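Local coordinates for bacterial transferase hexapeptide (Three repeats) family protein (Acinetobacter baumannii, PDB 4M9C) that transfers an acetyl group, with acetyl-CoA as the usual donor in its family, to a UDP-linked amino sugar in the biosynthesis of UDP-N,N'-diacetylbacillosamine, at the interface of chains A and B. Sequence-based numbering; all coordinates share one arbitrary frame. Chains: chain A/B, Bacterial transferase hexapeptide (Three repeats) family protein.

The three contacts run along one subunit boundary of a three-chain assembly, as expected for a trimeric left-handed beta-helix enzyme. Contact 1 and contact 2 lie about 17 Å apart between the centres of their C-alpha atoms, whereas contact 3 is about 27 Å from contact 1 and 24 Å from contact 2, near the C-terminal end. Contacts 1 and 2 share no residue but draw on neighbouring stretches of chain A, between residues 97 and 139. Contact 1 brings in the Rossmann-like domain of chain B and the probable catalytic histidine; contacts 2 and 3 join beta-helix to beta-helix.

Contact 1: the interface of chains A and B. Residues chain A 121, 138-139; chain B 12, 15, 46.
The glycine-rich loop of the Rossmann-like domain of chain B, with the start of its helix 14-24, meets the probable catalytic His-Asp pair of chain A: B:Gly12 lies over a face of the A:His138 imidazole, and B:Lys15 reaches A:Asp139. The carbonyl O of B:Gly12 stands 3.7 Å above the centre of the ring plane, while B:Gly12 CA comes within 3.5 Å of A:His138 CE1. The imidazole ND1 donates to A:Asp139 OD2 on its anti side at 2.6 Å, which limits ring rotation and suits the role of A:His138 as general base in this family. From the syn side, the ammonium NZ of B:Lys15 forms a salt bridge to A:Asp139 OD1 at 2.6 Å, with a weak second contact from NZ to OD2, the oxygen that the imidazole uses. A bend at chi3 (-144°) helps carry the lysine chain across the A:Asn121 amide, with CD 3.5 Å from A:Asn121 CG. That amide and B:Asn46 come from opposite directions and pair reciprocally, nearly coplanar with planes 18° apart: A:Asn121 ND2 gives to B:Asn46 OD1 at 2.7 Å in the carbonyl plane, and B:Asn46 ND2 returns a bond to A:Asn121 OD1 at 2.9 Å. The site sits where loops of one beta-helix abut the N-terminal domain of the next subunit.

Contact 2: the interface of chains A and B. Residues chain A 97, 99, 115-117; chain B 97, 115, 133.
A:Phe115, B:Phe115 and B:Tyr133, which meet across the boundary, all have the positive phi of left-handed turn residues (62° in B:Phe115), and with CG beside the backbone N and opposite the carbonyl carbon (chi1 -58° in B:Phe115) their rings project toward the partner. The two phenylalanines meet unequally: B:Phe115 sets CD1 at the edge of the A:Phe115 ring, in its plane, while its CE1, off that plane, comes 3.7 Å from A:Phe115 CD1. Further along, B:Phe115 CE2 packs against A:Val99 CG2 at 3.6 Å and also touches A:Cys117 CB, while its CZ reaches the backbone O of A:Asn97. On one face of each phenylalanine lies the amide ND2 of the Asn97 of its own chain, 3.2 Å above the ring plane in chain B. The same asparagine fixes the turn through OD1, which takes the backbone N of B:Phe115 at 2.8 Å. B:Asn97 ND2, over the ring face, also meets water 1 at 2.8 Å in a nearly straight line, and that water reaches A:Asn97 O at 2.7 Å. The phenol OH of B:Tyr133 donates to the backbone A:Phe115 O at 2.6 Å, approaching from above the carbonyl plane although that oxygen lies in the plane of the tyrosine ring. Residues 97, 115 and 133 recur at 18-residue intervals, consistent with successive coils, and the site lies where the left-handed beta-helices of the two subunits face each other.

Contact 3: the interface of chains A and B. Residues chain A 194, 208; chain B 192, 207-208.
The loop between strands 204-206 and 211-214 of chain A meets its counterpart in chain B, together with the chain B loop between strands 188-189 and 194-195; strand 194-195 of chain A adds an apolar flank. A:Asn208 does most of the reaching. Its CG is anti to the backbone N (chi1 -180°), extending the amide toward B:Gly192, whose carbonyl O receives a weak, bent hydrogen bond from A:Asn208 ND2 at 3.1 Å. Beside it, the methyl CG2 of A:Val194 rests 4.1 Å from B:Gly192 CA. Water carries much of the remaining polar contact. Water 3 lies 2.9 Å from A:Asn208 OD1 and 2.8 Å from the backbone N of B:Gly207, joining the amide to the opposite main chain. Water 2 spans the two asparagine side chains, 3.3 Å from A:Asn208 ND2 and equally far from B:Asn208 ND2. A third bridge belongs to the backbones: water 4 sits 2.9 Å from A:Asn208 O and 3.0 Å from B:Asn208 N. The same asparagine thus plays different parts in the two chains, as fits an interface without exact two-fold symmetry. This hydrated seam probably helps hold the C-terminal ends of neighbouring beta-helices together in the trimer.

Contact 1: the interface of chains A and B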
ATOM      1  N   ASN A 121     -11.956   0.454  16.308  1.00 26.25           N
ATOM      2  CA  ASN A 121     -13.245  -0.127  16.665  1.00 26.72           C
ATOM      3  C   ASN A 121     -13.521  -1.337  15.793  1.00 27.62           C
ATOM      4  O   ASN A 121     -14.460  -1.348  15.001  1.00 25.04           O
ATOM      5  CB  ASN A 121     -14.361   0.906  16.527  1.00 29.66           C
ATOM      6  CG  ASN A 121     -14.243   2.017  17.552  1.00 33.45           C
ATOM      7  OD1 ASN A 121     -14.764   1.915  18.660  1.00 33.18           O
ATOM      8  ND2 ASN A 121     -13.514   3.058  17.203  1.00 28.50           N
ATOM      9  N   HIS A 138     -12.737   0.904   9.811  1.00 26.61           N
ATOM     10  CA  HIS A 138     -13.471   1.101  11.069  1.00 28.52           C
ATOM     11  C   HIS A 138     -14.765   0.291  11.178  1.00 28.10           C
ATOM     12  O   HIS A 138     -15.478   0.103  10.189  1.00 28.50           O
ATOM     13  CB  HIS A 138     -13.800   2.591  11.264  1.00 28.29           C
ATOM     14  CG  HIS A 138     -14.794   3.113  10.277  1.00 23.58           C
ATOM     15  ND1 HIS A 138     -16.156   3.042  10.484  1.00 32.67           N
ATOM     16  CD2 HIS A 138     -14.629   3.682   9.061  1.00 27.40           C
ATOM     17  CE1 HIS A 138     -16.786   3.559   9.444  1.00 29.43           C
ATOM     18  NE2 HIS A 138     -15.883   3.948   8.561  1.00 33.61           N
ATOM     19  N   ASP A 139     -15.056  -0.174  12.389  1.00 25.52           N
ATOM     20  CA  ASP A 139     -16.332  -0.811  12.700  1.00 26.31           C
ATOM     21  C   ASP A 139     -16.560  -2.129  11.969  1.00 29.29           C
ATOM     22  O   ASP A 139     -17.689  -2.485  11.664  1.00 30.79           O
ATOM     23  CB  ASP A 139     -17.490   0.168  12.458  1.00 25.18           C
ATOM     24  CG  ASP A 139     -17.397   1.400  13.359  1.00 33.10           C
ATOM     25  OD1 ASP A 139     -17.408   1.235  14.596  1.00 30.56           O
ATOM     26  OD2 ASP A 139     -17.267   2.525  12.833  1.00 33.55           O
TER
ATOM     27  N   GLY B  12     -18.053   7.004  11.666  1.00 52.03           N
ATOM     28  CA  GLY B  12     -17.211   6.877  10.492  1.00 49.39           C
ATOM     29  C   GLY B  12     -15.742   7.136  10.762  1.00 38.67           C
ATOM     30  O   GLY B  12     -15.174   6.589  11.712  1.00 40.89           O
ATOM     31  N   LYS B  15     -13.365   8.001  14.213  1.00 28.53           N
ATOM     32  CA  LYS B  15     -12.706   7.102  15.157  1.00 28.01           C
ATOM     33  C   LYS B  15     -11.276   6.791  14.715  1.00 28.06           C
ATOM     34  O   LYS B  15     -10.420   6.424  15.529  1.00 27.08           O
ATOM     35  CB  LYS B  15     -13.489   5.795  15.328  1.00 32.64           C
ATOM     36  CG  LYS B  15     -14.941   5.954  15.774  1.00 39.62           C
ATOM     37  CD  LYS B  15     -15.692   4.613  15.663  1.00 40.99           C
ATOM     38  CE  LYS B  15     -17.130   4.797  15.224  1.00 43.76           C
ATOM     39  NZ  LYS B  15     -17.949   3.594  15.571  1.00 45.13           N
ATOM     40  N   ASN B  46     -14.976   5.906  22.596  1.00 40.81           N
ATOM     41  CA  ASN B  46     -13.604   5.487  22.862  1.00 41.07           C
ATOM     42  C   ASN B  46     -12.951   6.325  23.967  1.00 42.95           C
ATOM     43  O   ASN B  46     -11.759   6.626  23.920  1.00 41.00           O
ATOM     44  CB  ASN B  46     -12.757   5.500  21.582  1.00 37.83           C
ATOM     45  CG  ASN B  46     -13.299   4.555  20.504  1.00 44.63           C
ATOM     46  OD1 ASN B  46     -13.068   4.760  19.310  1.00 36.36           O
ATOM     47  ND2 ASN B  46     -14.031   3.527  20.925  1.00 37.45           N
TER

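Contact 2: the interface of chains A and B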
ATOM      1  N   ASN A  97       6.339  -2.406  10.452  1.00 24.28           N
ATOM      2  CA  ASN A  97       5.604  -1.249   9.959  1.00 23.65           C
ATOM      3  C   ASN A  97       4.078  -1.382  10.030  1.00 25.18           C
ATOM      4  O   ASN A  97       3.359  -0.528   9.507  1.00 27.50           O
ATOM      5  CB  ASN A  97       6.050  -0.859   8.541  1.00 27.37           C
ATOM      6  CG  ASN A  97       5.637  -1.885   7.490  1.00 23.18           C
ATOM      7  OD1 ASN A  97       4.942  -2.857   7.792  1.00 20.53           O
ATOM      8  ND2 ASN A  97       6.074  -1.675   6.254  1.00 22.91           N
ATOM      9  N   VAL A  99       0.401  -0.990  11.250  1.00 23.09           N
ATOM     10  CA  VAL A  99      -0.294   0.052  11.994  1.00 25.10           C
ATOM     11  C   VAL A  99      -1.606  -0.492  12.557  1.00 27.97           C
ATOM     12  O   VAL A  99      -2.398  -1.103  11.826  1.00 28.76           O
ATOM     13  CB  VAL A  99      -0.600   1.266  11.087  1.00 26.47           C
ATOM     14  CG1 VAL A  99      -1.531   2.263  11.795  1.00 23.74           C
ATOM     15  CG2 VAL A  99       0.693   1.940  10.650  1.00 28.18           C
ATOM     16  N   PHE A 115       3.221  -3.696   5.835  1.00 18.66           N
ATOM     17  CA  PHE A 115       2.309  -2.696   5.273  1.00 20.97           C
ATOM     18  C   PHE A 115       0.838  -2.993   5.523  1.00 21.62           C
ATOM     19  O   PHE A 115      -0.032  -2.576   4.751  1.00 23.49           O
ATOM     20  CB  PHE A 115       2.565  -2.469   3.771  1.00 20.48           C
ATOM     21  CG  PHE A 115       3.960  -2.030   3.471  1.00 21.86           C
ATOM     22  CD1 PHE A 115       4.351  -0.716   3.707  1.00 21.44           C
ATOM     23  CD2 PHE A 115       4.897  -2.933   2.993  1.00 20.25           C
ATOM     24  CE1 PHE A 115       5.657  -0.304   3.455  1.00 23.80           C
ATOM     25  CE2 PHE A 115       6.195  -2.530   2.736  1.00 22.33           C
ATOM     26  CZ  PHE A 115       6.578  -1.211   2.963  1.00 24.02           C
ATOM     27  N   THR A 116       0.548  -3.702   6.602  1.00 21.55           N
ATOM     28  CA  THR A 116      -0.846  -3.913   6.971  1.00 24.78           C
ATOM     29  C   THR A 116      -1.330  -2.818   7.905  1.00 24.36           C
ATOM     30  O   THR A 116      -0.537  -2.168   8.588  1.00 23.47           O
ATOM     31  CB  THR A 116      -1.079  -5.261   7.657  1.00 24.45           C
ATOM     32  OG1 THR A 116      -0.011  -5.521   8.579  1.00 24.20           O
ATOM     33  CG2 THR A 116      -1.175  -6.381   6.612  1.00 21.69           C
ATOM     34  N   CYS A 117      -2.641  -2.643   7.953  1.00 22.20           N
ATOM     35  CA  CYS A 117      -3.231  -1.568   8.722  1.00 23.03           C
ATOM     36  C   CYS A 117      -4.588  -1.988   9.250  1.00 26.05           C
ATOM     37  O   CYS A 117      -5.438  -2.443   8.490  1.00 26.09           O
ATOM     38  CB  CYS A 117      -3.382  -0.325   7.845  1.00 21.00           C
ATOM     39  SG  CYS A 117      -4.034   1.149   8.730  1.00 26.13           S
TER
ATOM     40  N   ASN B  97       3.737   7.586   9.367  1.00 26.41           N
ATOM     41  CA  ASN B  97       4.369   6.920   8.226  1.00 24.37           C
ATOM     42  C   ASN B  97       4.071   7.548   6.855  1.00 24.80           C
ATOM     43  O   ASN B  97       4.470   7.009   5.818  1.00 23.95           O
ATOM     44  CB  ASN B  97       4.036   5.424   8.220  1.00 25.27           C
ATOM     45  CG  ASN B  97       2.570   5.154   7.882  1.00 24.95           C
ATOM     46  OD1 ASN B  97       1.815   6.080   7.563  1.00 22.79           O
ATOM     47  ND2 ASN B  97       2.166   3.886   7.946  1.00 23.75           N
ATOM     48  N   PHE B 115      -0.047   5.243   5.608  1.00 23.70           N
ATOM     49  CA  PHE B 115       0.419   4.731   4.324  1.00 22.93           C
ATOM     50  C   PHE B 115       0.082   5.620   3.127  1.00 21.61           C
ATOM     51  O   PHE B 115       0.004   5.141   2.006  1.00 22.95           O
ATOM     52  CB  PHE B 115      -0.051   3.283   4.106  1.00 18.97           C
ATOM     53  CG  PHE B 115       0.421   2.337   5.183  1.00 23.29           C
ATOM     54  CD1 PHE B 115       1.712   1.853   5.176  1.00 24.49           C
ATOM     55  CD2 PHE B 115      -0.430   1.943   6.208  1.00 24.03           C
ATOM     56  CE1 PHE B 115       2.163   0.978   6.184  1.00 24.16           C
ATOM     57  CE2 PHE B 115       0.004   1.080   7.206  1.00 23.00           C
ATOM     58  CZ  PHE B 115       1.310   0.596   7.194  1.00 21.29           C
ATOM     59  N   TYR B 133      -3.444   4.385   2.319  1.00 20.81           N
ATOM     60  CA  TYR B 133      -2.848   3.904   1.069  1.00 24.29           C
ATOM     61  C   TYR B 133      -3.075   4.760  -0.176  1.00 25.04           C
ATOM     62  O   TYR B 133      -2.653   4.367  -1.257  1.00 24.82           O
ATOM     63  CB  TYR B 133      -3.280   2.461   0.766  1.00 22.93           C
ATOM     64  CG  TYR B 133      -2.971   1.508   1.888  1.00 21.75           C
ATOM     65  CD1 TYR B 133      -1.725   0.898   1.984  1.00 22.70           C
ATOM     66  CD2 TYR B 133      -3.923   1.224   2.854  1.00 19.05           C
ATOM     67  CE1 TYR B 133      -1.438   0.011   3.021  1.00 21.21           C
ATOM     68  CE2 TYR B 133      -3.656   0.362   3.882  1.00 22.12           C
ATOM     69  CZ  TYR B 133      -2.411  -0.251   3.963  1.00 24.94           C
ATOM     70  OH  TYR B 133      -2.161  -1.124   4.990  1.00 24.40           O
TER
HETATM   71  O   HOH W   1       3.969   2.025   8.910  1.00 26.15           O

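Contact 3: the interface of chains A and B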
ATOM      1  N   VAL A 194     -14.362  -6.444  -7.258  1.00 27.90           N
ATOM      2  CA  VAL A 194     -14.846  -5.202  -6.648  1.00 28.25           C
ATOM      3  C   VAL A 194     -16.229  -5.482  -6.068  1.00 26.55           C
ATOM      4  O   VAL A 194     -17.230  -5.491  -6.788  1.00 24.94           O
ATOM      5  CB  VAL A 194     -14.862  -4.038  -7.671  1.00 28.48           C
ATOM      6  CG1 VAL A 194     -15.383  -2.743  -7.036  1.00 25.20           C
ATOM      7  CG2 VAL A 194     -13.451  -3.822  -8.216  1.00 28.24           C
ATOM      8  N   ASN A 208     -15.596  -6.955 -11.773  1.00 27.05           N
ATOM      9  CA  ASN A 208     -15.867  -5.559 -11.460  1.00 27.68           C
ATOM     10  C   ASN A 208     -17.088  -5.094 -12.285  1.00 27.21           C
ATOM     11  O   ASN A 208     -16.965  -4.798 -13.475  1.00 27.49           O
ATOM     12  CB  ASN A 208     -14.613  -4.725 -11.793  1.00 23.61           C
ATOM     13  CG  ASN A 208     -14.779  -3.235 -11.495  1.00 29.44           C
ATOM     14  OD1 ASN A 208     -15.826  -2.795 -11.030  1.00 25.48           O
ATOM     15  ND2 ASN A 208     -13.723  -2.456 -11.750  1.00 24.40           N
TER
ATOM     16  N   GLY B 192     -12.882   1.110  -7.352  1.00 29.04           N
ATOM     17  CA  GLY B 192     -12.368   0.113  -8.276  1.00 25.77           C
ATOM     18  C   GLY B 192     -12.357   0.593  -9.713  1.00 26.92           C
ATOM     19  O   GLY B 192     -12.017  -0.168 -10.600  1.00 26.91           O
ATOM     20  N   GLY B 207     -16.193   1.131 -13.221  1.00 30.56           N
ATOM     21  CA  GLY B 207     -15.770  -0.000 -14.022  1.00 32.90           C
ATOM     22  C   GLY B 207     -14.374   0.081 -14.598  1.00 33.27           C
ATOM     23  O   GLY B 207     -13.660   1.074 -14.440  1.00 30.98           O
ATOM     24  N   ASN B 208     -14.000  -0.993 -15.280  1.00 30.66           N
ATOM     25  CA  ASN B 208     -12.716  -1.125 -15.937  1.00 31.54           C
ATOM     26  C   ASN B 208     -12.946  -1.611 -17.366  1.00 34.65           C
ATOM     27  O   ASN B 208     -13.260  -2.779 -17.578  1.00 33.27           O
ATOM     28  CB  ASN B 208     -11.875  -2.143 -15.166  1.00 30.26           C
ATOM     29  CG  ASN B 208     -10.529  -2.390 -15.795  1.00 31.22           C
ATOM     30  OD1 ASN B 208     -10.168  -1.755 -16.784  1.00 34.86           O
ATOM     31  ND2 ASN B 208      -9.767  -3.313 -15.211  1.00 29.42           N
TER
HETATM   32  O   HOH W   2     -11.010  -4.204 -12.326  1.00 17.84           O
HETATM   33  O   HOH W   3     -15.442   0.045 -10.793  1.00 29.68           O
HETATM   34  O   HOH W   4     -16.000  -3.242 -15.730  1.00 36.64           O